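Local coordinates for ferritin like protein (Caulobacter vibrioides, PDB 3HL1) that is of unknown detailed function but belongs to the ferritin-like family and probably binds metal ions within a bundle of helices, at residues P27-V32 against C119-P124; T41-L46 against N245-Y250; E54-Q59 against V203-G208; I87-D90 against P96-I99; T113-M118 against D238-M243. All coordinates share one frame; numbering follows the deposited sequence.

Contact 1. Residues P27-V32 against C119-P124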
# COMPACT_ATOMS: atom_id res chain seq x y z
N PRO A 27 -2.09 4.52 -5.12
CA PRO A 27 -2.89 5.03 -6.23
C PRO A 27 -4.31 4.48 -6.31
O PRO A 27 -5.21 5.22 -6.68
CB PRO A 27 -2.04 4.71 -7.48
CG PRO A 27 -0.65 4.60 -6.97
CD PRO A 27 -0.82 3.93 -5.62
N TYR A 28 -4.52 3.20 -5.92
CA TYR A 28 -5.84 2.62 -5.88
C TYR A 28 -6.78 3.42 -4.96
O TYR A 28 -7.84 3.80 -5.40
CB TYR A 28 -5.81 1.12 -5.48
CG TYR A 28 -7.04 0.36 -5.92
CD1 TYR A 28 -8.19 0.34 -5.12
CD2 TYR A 28 -7.08 -0.31 -7.17
CE1 TYR A 28 -9.35 -0.34 -5.53
CE2 TYR A 28 -8.24 -0.99 -7.59
CZ TYR A 28 -9.35 -1.00 -6.76
OH TYR A 28 -10.46 -1.59 -7.17
N TYR A 29 -6.41 3.58 -3.70
CA TYR A 29 -7.17 4.28 -2.72
C TYR A 29 -7.30 5.76 -3.06
O TYR A 29 -8.32 6.36 -2.81
CB TYR A 29 -6.54 4.16 -1.33
CG TYR A 29 -6.56 2.79 -0.68
CD1 TYR A 29 -6.94 1.62 -1.38
CD2 TYR A 29 -5.99 2.62 0.59
CE1 TYR A 29 -6.90 0.38 -0.78
CE2 TYR A 29 -5.88 1.35 1.17
CZ TYR A 29 -6.34 0.24 0.50
OH TYR A 29 -6.21 -1.03 1.09
N LEU A 30 -6.23 6.38 -3.55
CA LEU A 30 -6.25 7.79 -3.89
C LEU A 30 -7.24 8.08 -5.01
O LEU A 30 -7.97 9.10 -4.98
CB LEU A 30 -4.85 8.30 -4.32
CG LEU A 30 -3.83 8.58 -3.20
CD1 LEU A 30 -2.41 8.83 -3.81
CD2 LEU A 30 -4.33 9.73 -2.24
N THR A 31 -7.25 7.19 -6.00
CA THR A 31 -8.17 7.28 -7.15
C THR A 31 -9.62 7.23 -6.68
O THR A 31 -10.40 8.09 -7.09
CB THR A 31 -7.84 6.22 -8.21
OG1 THR A 31 -6.49 6.43 -8.63
CG2 THR A 31 -8.81 6.35 -9.43
N VAL A 32 -9.95 6.31 -5.78
CA VAL A 32 -11.29 6.27 -5.13
C VAL A 32 -11.55 7.52 -4.33
O VAL A 32 -12.60 8.13 -4.47
CB VAL A 32 -11.46 5.01 -4.23
CG1 VAL A 32 -12.77 5.04 -3.40
CG2 VAL A 32 -11.30 3.78 -5.13
N CYS A 119 -11.91 -3.98 0.46
CA CYS A 119 -12.22 -4.96 1.51
C CYS A 119 -11.36 -6.22 1.35
O CYS A 119 -10.79 -6.74 2.31
CB CYS A 119 -13.70 -5.35 1.53
SG CYS A 119 -14.82 -4.05 2.12
N LEU A 120 -11.22 -6.67 0.11
CA LEU A 120 -10.37 -7.82 -0.23
C LEU A 120 -8.89 -7.58 0.10
O LEU A 120 -8.24 -8.43 0.70
CB LEU A 120 -10.52 -8.11 -1.72
CG LEU A 120 -11.75 -8.90 -2.13
CD1 LEU A 120 -11.94 -8.81 -3.61
CD2 LEU A 120 -11.57 -10.34 -1.71
N ILE A 121 -8.38 -6.42 -0.27
CA ILE A 121 -6.96 -6.10 -0.01
C ILE A 121 -6.66 -6.20 1.47
O ILE A 121 -5.61 -6.70 1.84
CB ILE A 121 -6.61 -4.69 -0.50
CG1 ILE A 121 -6.52 -4.66 -2.02
CG2 ILE A 121 -5.27 -4.21 0.05
CD1 ILE A 121 -6.80 -3.22 -2.55
N GLU A 122 -7.55 -5.68 2.30
CA GLU A 122 -7.37 -5.65 3.73
C GLU A 122 -7.98 -6.84 4.47
O GLU A 122 -8.09 -6.83 5.69
CB GLU A 122 -7.97 -4.35 4.30
CG GLU A 122 -7.47 -3.03 3.65
CD GLU A 122 -6.08 -2.57 4.12
OE1 GLU A 122 -5.38 -3.31 4.89
OE2 GLU A 122 -5.67 -1.46 3.71
N TYR A 123 -8.37 -7.86 3.73
CA TYR A 123 -9.02 -9.05 4.29
C TYR A 123 -8.14 -9.65 5.39
O TYR A 123 -6.95 -9.93 5.15
CB TYR A 123 -9.23 -10.09 3.20
CG TYR A 123 -10.15 -11.22 3.60
CD1 TYR A 123 -11.49 -10.98 3.93
CD2 TYR A 123 -9.70 -12.53 3.58
CE1 TYR A 123 -12.31 -12.00 4.25
CE2 TYR A 123 -10.54 -13.57 3.90
CZ TYR A 123 -11.85 -13.27 4.24
OH TYR A 123 -12.72 -14.28 4.52
N PRO A 124 -8.72 -9.86 6.60
CA PRO A 124 -7.92 -10.31 7.75
C PRO A 124 -7.43 -11.75 7.65
O PRO A 124 -8.14 -12.64 7.22
CB PRO A 124 -8.90 -10.17 8.94
CG PRO A 124 -9.95 -9.25 8.47
CD PRO A 124 -10.11 -9.59 7.02
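Tyr29 reaches from helix 8-35 to the C-terminal end of helix 112-121, where it meets Glu122 and Ile121. The polar part is one hydrogen bond. Tyr29 OH donates to Glu122 OE2 at 2.7 Å. The carboxylate oxygen lies in the plane of the phenol ring but is itself met from above the carboxylate plane, 38° out of it. Glu122 is the first residue beyond the helix, and its chain bends at CB-CG (chi2 -78°), which turns the carboxylate to the hydroxyl. OE2 is held a second time by His233 ND1, so two groups fix it.

The apolar part is Ile121. It comes at the ring from the opposite direction and stays at the ring edge. Its CD1 is 4.0 Å from Tyr29 CE1, and its CG2 is 3.5 Å from Tyr29 OH.

Other helices close the surroundings. Phe237 meets the Tyr29 ring edge-to-face, and Val51 and Glu54 of helix 42-67 also touch Tyr29. All three residues of the contact are buried. Glu122 OE1 bonds an unidentified ligand. A buried carboxylate between helices, held by tyrosine and histidine, is consistent with the acidic centre of a ferritin-like helix bundle.

Contact 2. Residues T41-L46 against N245-Y250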
# COMPACT_ATOMS: atom_id res chain seq x y z
N THR A 41 -17.62 14.07 3.46
CA THR A 41 -18.42 12.88 3.69
C THR A 41 -17.62 11.82 4.46
O THR A 41 -16.38 11.81 4.46
CB THR A 41 -18.97 12.28 2.38
OG1 THR A 41 -17.89 12.01 1.48
CG2 THR A 41 -19.94 13.23 1.69
N VAL A 42 -18.34 10.91 5.12
CA VAL A 42 -17.67 9.91 5.95
C VAL A 42 -16.70 9.04 5.11
O VAL A 42 -15.60 8.78 5.57
CB VAL A 42 -18.66 9.04 6.80
CG1 VAL A 42 -17.96 7.81 7.37
CG2 VAL A 42 -19.32 9.89 7.93
N PRO A 43 -17.11 8.58 3.91
CA PRO A 43 -16.22 7.66 3.20
C PRO A 43 -14.96 8.36 2.74
O PRO A 43 -13.87 7.77 2.73
CB PRO A 43 -17.06 7.21 1.99
CG PRO A 43 -18.48 7.55 2.36
CD PRO A 43 -18.34 8.80 3.14
N TYR A 44 -15.08 9.63 2.43
CA TYR A 44 -13.88 10.41 2.08
C TYR A 44 -12.89 10.49 3.23
O TYR A 44 -11.72 10.21 3.05
CB TYR A 44 -14.26 11.81 1.64
CG TYR A 44 -13.13 12.58 1.06
CD1 TYR A 44 -12.20 13.24 1.87
CD2 TYR A 44 -13.03 12.75 -0.31
CE1 TYR A 44 -11.16 13.99 1.32
CE2 TYR A 44 -12.04 13.53 -0.85
CZ TYR A 44 -11.09 14.12 -0.03
OH TYR A 44 -10.12 14.88 -0.61
N ARG A 45 -13.35 10.86 4.42
CA ARG A 45 -12.45 10.97 5.56
C ARG A 45 -11.91 9.60 6.03
O ARG A 45 -10.78 9.50 6.49
CB ARG A 45 -13.13 11.77 6.68
CG ARG A 45 -13.16 13.32 6.38
CD ARG A 45 -14.56 13.95 6.43
NE ARG A 45 -14.84 14.78 7.61
CZ ARG A 45 -14.66 16.10 7.71
NH1 ARG A 45 -14.13 16.83 6.72
NH2 ARG A 45 -14.98 16.72 8.84
N LEU A 46 -12.70 8.55 5.89
CA LEU A 46 -12.21 7.20 6.20
C LEU A 46 -11.09 6.78 5.28
O LEU A 46 -10.09 6.25 5.72
CB LEU A 46 -13.32 6.15 6.15
CG LEU A 46 -14.43 6.21 7.24
CD1 LEU A 46 -15.45 5.04 7.00
CD2 LEU A 46 -13.79 6.16 8.65
N ASN A 245 -26.36 5.05 1.73
CA ASN A 245 -26.30 6.22 0.83
C ASN A 245 -24.89 6.69 0.52
O ASN A 245 -24.26 7.41 1.31
CB ASN A 245 -27.10 7.38 1.43
CG ASN A 245 -28.55 7.00 1.68
OD1 ASN A 245 -29.34 6.86 0.74
ND2 ASN A 245 -28.89 6.81 2.96
N TRP A 246 -24.40 6.30 -0.65
CA TRP A 246 -23.01 6.64 -1.03
C TRP A 246 -22.98 8.03 -1.59
O TRP A 246 -23.93 8.44 -2.23
CB TRP A 246 -22.46 5.65 -2.03
CG TRP A 246 -22.24 4.31 -1.43
CD1 TRP A 246 -22.86 3.77 -0.31
CD2 TRP A 246 -21.40 3.29 -1.94
NE1 TRP A 246 -22.41 2.49 -0.10
CE2 TRP A 246 -21.51 2.17 -1.08
CE3 TRP A 246 -20.56 3.20 -3.05
CZ2 TRP A 246 -20.81 0.99 -1.30
CZ3 TRP A 246 -19.86 2.05 -3.25
CH2 TRP A 246 -20.00 0.95 -2.39
N PRO A 247 -21.89 8.77 -1.33
CA PRO A 247 -21.83 10.14 -1.82
C PRO A 247 -21.68 10.18 -3.34
O PRO A 247 -21.23 9.19 -3.95
CB PRO A 247 -20.57 10.70 -1.14
CG PRO A 247 -19.70 9.50 -0.89
CD PRO A 247 -20.68 8.39 -0.58
N GLY A 248 -21.99 11.32 -3.93
CA GLY A 248 -21.82 11.52 -5.38
C GLY A 248 -20.35 11.45 -5.77
O GLY A 248 -19.49 11.88 -4.99
N VAL A 249 -20.09 10.86 -6.92
CA VAL A 249 -18.74 10.72 -7.43
C VAL A 249 -18.62 11.34 -8.83
O VAL A 249 -19.60 11.43 -9.59
CB VAL A 249 -18.28 9.25 -7.49
CG1 VAL A 249 -18.42 8.61 -6.07
CG2 VAL A 249 -19.07 8.48 -8.54
N TYR A 250 -17.41 11.79 -9.15
CA TYR A 250 -17.12 12.23 -10.47
C TYR A 250 -17.22 11.05 -11.41
O TYR A 250 -17.02 9.89 -11.05
CB TYR A 250 -15.73 12.83 -10.60
CG TYR A 250 -15.55 14.06 -9.82
CD1 TYR A 250 -16.11 15.27 -10.25
CD2 TYR A 250 -14.83 14.04 -8.62
CE1 TYR A 250 -15.95 16.45 -9.49
CE2 TYR A 250 -14.70 15.19 -7.86
CZ TYR A 250 -15.27 16.39 -8.30
OH TYR A 250 -15.08 17.52 -7.53
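Pro247 packs against Thr41 and Pro43 where the loop after helix 233-242 passes the start of helix 42-67. The tight part is small and mostly carbon. Pro43 and Pro247 point at each other, with Pro43 CG 3.8 Å from Pro247 CD. Thr41 crosses the Pro247 ring at a slant. Its methyl CG2 is 3.8 Å from Pro247 CB, and its OG1 is 3.9 Å from Pro247 CG. Pro247 thus touches Thr41 through CB and CG, and Pro43 through CG and CD.

Thr41 is the N-cap residue of helix 42-67. Its OG1 sits between the backbone N and the carbonyl carbon (chi1 56°). The polar need of this hydroxyl is met by Asp38 O, while the methyl is left for the proline. Ile36 also touches both Thr41 and Pro247, and Met243 and Ile240 lie against Pro43.

The other side is looser. Val42, Arg45, Asn245 and Gly248 are exposed and do not touch across this contact; Val42 packs on Phe239. The loop is held beside helix 8-35 by other means: Gly248 makes backbone hydrogen bonds with Lys37, and Tyr250 with Ser35. The two segments bury only 114 Å² between them. With no polar bond joining the segments, the chemistry implies that shape and the rigidity of two proline rings define this contact, not directional bonding.

Contact 3. Residues E54-Q59 against V203-G208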
# COMPACT_ATOMS: atom_id res chain seq x y z
N GLU A 54 -1.20 3.93 4.63
CA GLU A 54 -0.45 3.12 3.64
C GLU A 54 0.91 3.71 3.38
O GLU A 54 1.87 2.98 3.24
CB GLU A 54 -1.23 2.97 2.32
CG GLU A 54 -2.48 2.15 2.44
CD GLU A 54 -2.18 0.70 2.85
OE1 GLU A 54 -1.62 -0.07 2.06
OE2 GLU A 54 -2.48 0.33 3.98
N MSE A 55 0.99 5.03 3.26
CA MSE A 55 2.25 5.74 3.02
C MSE A 55 3.22 5.50 4.16
O MSE A 55 4.40 5.19 3.93
CB MSE A 55 1.98 7.24 2.86
CG MSE A 55 1.25 7.56 1.57
SE MSE A 55 0.53 9.38 1.60
CE MSE A 55 -0.42 9.32 0.02
N LEU A 56 2.72 5.61 5.38
CA LEU A 56 3.48 5.23 6.56
C LEU A 56 3.97 3.78 6.47
O LEU A 56 5.14 3.53 6.77
CB LEU A 56 2.67 5.45 7.86
CG LEU A 56 3.32 4.87 9.11
CD1 LEU A 56 4.56 5.71 9.41
CD2 LEU A 56 2.40 4.75 10.33
N HIS A 57 3.11 2.84 6.03
CA HIS A 57 3.52 1.45 5.91
C HIS A 57 4.70 1.33 4.98
O HIS A 57 5.64 0.58 5.28
CB HIS A 57 2.40 0.51 5.46
CG HIS A 57 1.24 0.45 6.39
ND1 HIS A 57 0.06 -0.19 6.07
CD2 HIS A 57 1.04 1.02 7.60
CE1 HIS A 57 -0.80 -0.02 7.05
NE2 HIS A 57 -0.23 0.71 7.99
N ALA A 58 4.64 2.03 3.84
CA ALA A 58 5.75 2.02 2.88
C ALA A 58 7.06 2.45 3.54
O ALA A 58 8.09 1.78 3.38
CB ALA A 58 5.42 2.89 1.62
N GLN A 59 7.02 3.57 4.26
CA GLN A 59 8.17 4.05 5.01
C GLN A 59 8.72 3.02 6.02
O GLN A 59 9.94 2.85 6.13
CB GLN A 59 7.81 5.35 5.75
CG GLN A 59 8.87 5.77 6.77
CD GLN A 59 8.56 7.08 7.43
OE1 GLN A 59 8.57 8.12 6.76
NE2 GLN A 59 8.28 7.05 8.74
N VAL A 203 0.49 -4.25 10.46
CA VAL A 203 -0.56 -5.25 10.44
C VAL A 203 -1.78 -4.82 11.28
O VAL A 203 -2.92 -5.00 10.84
CB VAL A 203 -0.06 -6.59 10.92
CG1 VAL A 203 -1.21 -7.61 10.98
CG2 VAL A 203 1.05 -7.09 9.94
N ASP A 204 -1.53 -4.25 12.46
CA ASP A 204 -2.61 -3.73 13.33
C ASP A 204 -3.45 -2.70 12.61
O ASP A 204 -4.65 -2.66 12.80
CB ASP A 204 -2.07 -3.03 14.59
CG ASP A 204 -1.43 -3.98 15.60
OD1 ASP A 204 -1.46 -5.20 15.43
OD2 ASP A 204 -0.85 -3.47 16.57
N GLN A 205 -2.83 -1.86 11.80
CA GLN A 205 -3.55 -0.82 11.07
C GLN A 205 -4.41 -1.39 9.95
O GLN A 205 -5.50 -0.91 9.74
CB GLN A 205 -2.62 0.27 10.52
CG GLN A 205 -2.02 1.15 11.62
CD GLN A 205 -1.18 2.31 11.09
OE1 GLN A 205 -0.77 2.34 9.94
NE2 GLN A 205 -0.94 3.28 11.96
N GLY A 206 -3.93 -2.39 9.24
CA GLY A 206 -4.71 -3.02 8.17
C GLY A 206 -5.90 -3.86 8.62
O GLY A 206 -7.03 -3.64 8.17
N GLU A 207 -5.63 -4.82 9.51
CA GLU A 207 -6.62 -5.84 9.90
C GLU A 207 -7.03 -5.80 11.36
O GLU A 207 -7.98 -6.47 11.73
CB GLU A 207 -6.13 -7.25 9.56
CG GLU A 207 -4.80 -7.64 10.18
CD GLU A 207 -4.45 -9.13 10.03
OE1 GLU A 207 -4.69 -9.71 8.93
OE2 GLU A 207 -3.89 -9.70 11.01
N GLY A 208 -6.31 -5.04 12.18
CA GLY A 208 -6.61 -4.96 13.61
C GLY A 208 -5.76 -5.92 14.43
O GLY A 208 -5.25 -6.92 13.90
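His57 CG lies anti to its own carbonyl carbon (chi1 -61°), and Gln205 CG does the same on the other helix. Beyond CG the Gln205 chain is extended, so its amide is carried across to the imidazole. There His57 NE2 donates to Gln205 OE1 at 2.6 Å. The bond is bent, with an angle of 141° at the hydrogen. The nitrogen approaches in the carbonyl plane, on a lone pair of OE1. The ring and amide planes are 37° apart.

Gln205 also lies along the edge of the imidazole: its CB is in the ring plane, 3.5 Å from His57 NE2. A methyl of Leu56 packs by the amide, crossing Gln205 at about a right angle, with Leu56 CD2 4.0 Å from Gln205 NE2. The other ring nitrogen, His57 ND1, is hydrogen-bonded to Glu22 OE1, so both nitrogens have protein partners. ND1 also has a weak bond to an unidentified ligand, which may mark a pocket beside the histidine.

The two helix segments run roughly antiparallel, and their axes approach to 10.8 Å, a gap spanned by these long side chains. Glu22 brings in helix 8-35. Backbone bonds from Gln205 and Gly206 to His233 and Phe234 tie the end of helix 188-207 to the start of helix 233-242.

Contact 4. Residues I87-D90 against P96-I99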
# COMPACT_ATOMS: atom_id res chain seq x y z
N ILE A 87 -0.91 -11.48 -3.69
CA ILE A 87 -2.13 -11.97 -3.03
C ILE A 87 -2.90 -12.89 -3.98
O ILE A 87 -3.13 -12.57 -5.13
CB ILE A 87 -3.07 -10.85 -2.56
CG1 ILE A 87 -2.35 -9.92 -1.57
CG2 ILE A 87 -4.34 -11.45 -1.91
CD1 ILE A 87 -1.79 -10.62 -0.30
N ASP A 88 -3.18 -14.08 -3.49
CA ASP A 88 -4.03 -15.08 -4.19
C ASP A 88 -5.19 -15.49 -3.29
O ASP A 88 -5.02 -16.26 -2.35
CB ASP A 88 -3.18 -16.31 -4.48
CG ASP A 88 -3.90 -17.37 -5.33
OD1 ASP A 88 -5.08 -17.16 -5.73
OD2 ASP A 88 -3.26 -18.42 -5.56
N PHE A 89 -6.39 -15.01 -3.59
CA PHE A 89 -7.55 -15.27 -2.74
C PHE A 89 -8.01 -16.73 -2.84
O PHE A 89 -8.73 -17.20 -1.97
CB PHE A 89 -8.68 -14.28 -3.06
CG PHE A 89 -8.29 -12.85 -2.80
CD1 PHE A 89 -7.96 -12.43 -1.54
CD2 PHE A 89 -8.21 -11.93 -3.84
CE1 PHE A 89 -7.58 -11.12 -1.28
CE2 PHE A 89 -7.81 -10.61 -3.62
CZ PHE A 89 -7.48 -10.20 -2.33
N ASP A 90 -7.54 -17.42 -3.88
CA ASP A 90 -7.83 -18.83 -4.12
C ASP A 90 -7.21 -19.65 -3.03
O ASP A 90 -7.54 -20.80 -2.85
CB ASP A 90 -7.23 -19.35 -5.43
CG ASP A 90 -7.89 -18.80 -6.68
OD1 ASP A 90 -9.02 -18.28 -6.62
OD2 ASP A 90 -7.25 -18.91 -7.76
N PRO A 96 -12.60 -15.23 -0.45
CA PRO A 96 -13.40 -14.01 -0.15
C PRO A 96 -13.89 -13.30 -1.39
O PRO A 96 -14.71 -12.41 -1.25
CB PRO A 96 -12.41 -13.11 0.63
CG PRO A 96 -11.03 -13.56 0.18
CD PRO A 96 -11.19 -15.08 -0.07
N THR A 97 -13.37 -13.63 -2.58
CA THR A 97 -13.93 -13.07 -3.83
C THR A 97 -15.35 -13.58 -4.10
O THR A 97 -16.06 -13.05 -4.98
CB THR A 97 -12.99 -13.29 -5.06
OG1 THR A 97 -12.92 -14.68 -5.37
CG2 THR A 97 -11.60 -12.69 -4.82
N SER A 98 -15.79 -14.62 -3.37
CA SER A 98 -17.18 -15.07 -3.41
C SER A 98 -18.09 -14.15 -2.61
O SER A 98 -19.29 -14.17 -2.80
CB SER A 98 -17.33 -16.50 -2.87
OG SER A 98 -16.81 -16.61 -1.54
N ILE A 99 -17.51 -13.38 -1.69
CA ILE A 99 -18.26 -12.44 -0.86
C ILE A 99 -18.20 -11.02 -1.43
O ILE A 99 -19.20 -10.36 -1.59
CB ILE A 99 -17.70 -12.43 0.57
CG1 ILE A 99 -17.83 -13.84 1.20
CG2 ILE A 99 -18.42 -11.37 1.41
CD1 ILE A 99 -16.80 -14.14 2.31
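Phe89 and Pro96 bring two short 3-10 turns of the long loop between helix 42-67 and helix 112-121 together, with their CA atoms 6.5 Å apart. The first turn opens with an Asx turn: Asp88 OD1 accepts from the backbone N of Asp90 at 3.1 Å, from above the carboxylate plane. In the second turn Ile99 N bonds Pro96 O.

The side chains meet through carbon alone. Pro96 crosses Phe89 at about a right angle and puts CG 3.7 Å from Phe89 CD1. Thr97 comes in at a slant beside it. Its methyl lies anti to the carbonyl carbon while OG1 takes the place between N and C (chi1 67°), and this torsion gives the methyl to the phenylalanine. Phe89 CB is touched by both partners, so the base of the side chain is held as well as the ring.

Leu120 of helix 112-121 touches Phe89, Pro96 and Thr97 together, and so seats the loop on the helix. Tyr123 also touches Pro96, and Tyr103 touches Thr97. This is structural packing of a loop excursion onto the helical body. Ile87 CG2 rests 3.3 Å above the plane of the Phe89 ring, toward its rim, while Thr97 CG2 stands 3.6 Å from Phe89 CD2.

Contact 5. Residues T113-M118 against D238-M243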
# COMPACT_ATOMS: atom_id res chain seq x y z
N THR A 113 -17.57 -2.13 -6.96
CA THR A 113 -16.42 -2.86 -7.46
C THR A 113 -15.12 -2.44 -6.73
O THR A 113 -14.33 -3.28 -6.33
CB THR A 113 -16.23 -2.65 -9.00
OG1 THR A 113 -17.39 -3.14 -9.68
CG2 THR A 113 -15.01 -3.45 -9.53
N ARG A 114 -14.91 -1.13 -6.58
CA ARG A 114 -13.73 -0.59 -5.88
C ARG A 114 -13.79 -0.82 -4.37
O ARG A 114 -12.80 -1.19 -3.78
CB ARG A 114 -13.52 0.89 -6.20
CG ARG A 114 -12.47 1.21 -7.26
CD ARG A 114 -12.52 0.30 -8.51
NE ARG A 114 -13.70 0.51 -9.34
CZ ARG A 114 -13.77 0.10 -10.60
NH1 ARG A 114 -12.76 -0.48 -11.21
NH2 ARG A 114 -14.87 0.24 -11.26
N VAL A 115 -14.93 -0.59 -3.74
CA VAL A 115 -15.04 -0.82 -2.30
C VAL A 115 -14.88 -2.30 -1.98
O VAL A 115 -14.16 -2.65 -1.06
CB VAL A 115 -16.35 -0.24 -1.74
CG1 VAL A 115 -16.54 -0.73 -0.29
CG2 VAL A 115 -16.21 1.30 -1.83
N ASN A 116 -15.47 -3.18 -2.79
CA ASN A 116 -15.22 -4.62 -2.61
C ASN A 116 -13.73 -5.01 -2.66
O ASN A 116 -13.25 -5.80 -1.79
CB ASN A 116 -15.97 -5.47 -3.66
CG ASN A 116 -17.44 -5.65 -3.33
OD1 ASN A 116 -17.85 -5.54 -2.16
ND2 ASN A 116 -18.24 -5.92 -4.36
N THR A 117 -13.02 -4.49 -3.66
CA THR A 117 -11.57 -4.67 -3.83
C THR A 117 -10.79 -4.18 -2.61
O THR A 117 -9.87 -4.84 -2.17
CB THR A 117 -11.09 -3.99 -5.10
OG1 THR A 117 -11.92 -4.40 -6.19
CG2 THR A 117 -9.59 -4.35 -5.39
N MSE A 118 -11.15 -3.00 -2.08
CA MSE A 118 -10.54 -2.45 -0.85
C MSE A 118 -10.73 -3.36 0.37
O MSE A 118 -9.78 -3.58 1.13
CB MSE A 118 -11.05 -1.03 -0.62
CG MSE A 118 -10.56 -0.14 -1.71
SE MSE A 118 -11.33 1.63 -1.62
CE MSE A 118 -10.41 2.24 -0.33
N ASP A 238 -15.34 -2.19 5.08
CA ASP A 238 -16.57 -2.98 5.20
C ASP A 238 -17.74 -2.07 5.63
O ASP A 238 -18.86 -2.22 5.19
CB ASP A 238 -16.35 -4.13 6.16
CG ASP A 238 -17.50 -5.12 6.18
OD1 ASP A 238 -17.92 -5.60 5.10
OD2 ASP A 238 -17.99 -5.39 7.29
N PHE A 239 -17.45 -1.10 6.49
CA PHE A 239 -18.44 -0.10 6.87
C PHE A 239 -18.98 0.65 5.66
O PHE A 239 -20.19 0.77 5.48
CB PHE A 239 -17.83 0.88 7.87
CG PHE A 239 -18.74 2.01 8.24
CD1 PHE A 239 -19.68 1.86 9.27
CD2 PHE A 239 -18.65 3.23 7.58
CE1 PHE A 239 -20.54 2.92 9.63
CE2 PHE A 239 -19.51 4.29 7.93
CZ PHE A 239 -20.45 4.13 8.97
N ILE A 240 -18.08 1.13 4.80
CA ILE A 240 -18.46 1.86 3.61
C ILE A 240 -19.26 0.95 2.70
O ILE A 240 -20.29 1.37 2.16
CB ILE A 240 -17.23 2.45 2.84
CG1 ILE A 240 -16.53 3.53 3.69
CG2 ILE A 240 -17.64 3.03 1.50
CD1 ILE A 240 -15.10 3.88 3.23
N ARG A 241 -18.81 -0.29 2.55
CA ARG A 241 -19.49 -1.26 1.68
C ARG A 241 -20.96 -1.45 2.05
O ARG A 241 -21.81 -1.65 1.17
CB ARG A 241 -18.79 -2.62 1.73
CG ARG A 241 -19.26 -3.64 0.69
CD ARG A 241 -18.49 -4.95 0.91
NE ARG A 241 -18.78 -5.54 2.23
CZ ARG A 241 -19.71 -6.48 2.49
NH1 ARG A 241 -20.47 -7.00 1.53
NH2 ARG A 241 -19.88 -6.94 3.74
N ARG A 242 -21.24 -1.36 3.35
CA ARG A 242 -22.58 -1.56 3.93
C ARG A 242 -23.48 -0.33 4.01
O ARG A 242 -24.64 -0.48 4.31
CB ARG A 242 -22.45 -2.13 5.34
CG ARG A 242 -21.81 -3.49 5.40
CD ARG A 242 -21.49 -3.85 6.86
NE ARG A 242 -20.82 -5.14 6.97
CZ ARG A 242 -21.42 -6.33 6.87
NH1 ARG A 242 -22.73 -6.43 6.67
NH2 ARG A 242 -20.69 -7.44 6.98
N MSE A 243 -22.97 0.86 3.72
CA MSE A 243 -23.79 2.07 3.83
C MSE A 243 -24.96 2.11 2.86
O MSE A 243 -24.83 1.67 1.72
CB MSE A 243 -22.97 3.31 3.52
CG MSE A 243 -21.91 3.59 4.53
SE MSE A 243 -20.82 5.14 3.95
CE MSE A 243 -21.05 5.06 2.06
O HOH W 1 -20.21 -6.50 -1.29
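Asp238 OD1 is gripped by two nitrogens of Arg241, a residue that also packs across to Val115 and Asn116. This is a roughly antiparallel packing of two short helices within the ferritin-like region, with the segment axes of helices 112-121 and 233-242 9.2 Å apart at an angle of 153°. Arg241 holds the aspartate side-on. NH2 binds OD1 at 2.7 Å on its syn lone pair, and NE binds the same atom at 3.0 Å. Both bonds lie close to the guanidinium plane. The other oxygen, OD2, takes NE of Arg242 at 2.9 Å in a nearly straight bond of 170°. One carboxylate thus serves two arginines in a salt-bridge network, which probably offsets part of their charge.

Arg241 CG is anti to the backbone N (chi1 -170°), and the chain bends at chi3. Its aliphatic part therefore runs past the other helix before the guanidinium turns back to Asp238. Val115 CG1 lies against this part, 3.6 Å from Arg241 CB. The other Val115 methyl, CG2, meets Ile240 CG2, and these two side chains cross at about a right angle. Leu110 also touches Val115, and Leu46 of helix 42-67 touches Ile240.

Asn116 makes no direct hydrogen bond to Arg241. Its ND2 is bonded to Pro102 O, which fixes the amide and leaves OD1 turned to the arginine. Asn116 OD1 packs 3.2 Å from Arg241 CD. A water joins the two residues: it donates to Asn116 OD1 at 2.7 Å and accepts from Arg241 NH1 at 2.9 Å.

Contacts 1 and 3 lie nearest the centre of the chain, each about 8 Å from it, and each is built round one hydrogen bond. They touch where Glu122 OE2 comes 3.7 Å from Glu54 OE2, and both carboxylates bond the same unidentified ligand. Contacts 1 and 5 share helix 112-121. Contacts 2 and 3 share helix 42-67, at places far apart along it. Contacts 2, 4 and 5 lie farther out, about 17 to 21 Å from the centre. Contact 2, partly buried, and contact 4, buried, are loop packing by prolines and threonine methyls, with a phenylalanine ring central to contact 4. Contact 5, also buried, joins apolar helix packing to a charged, water-bridged margin.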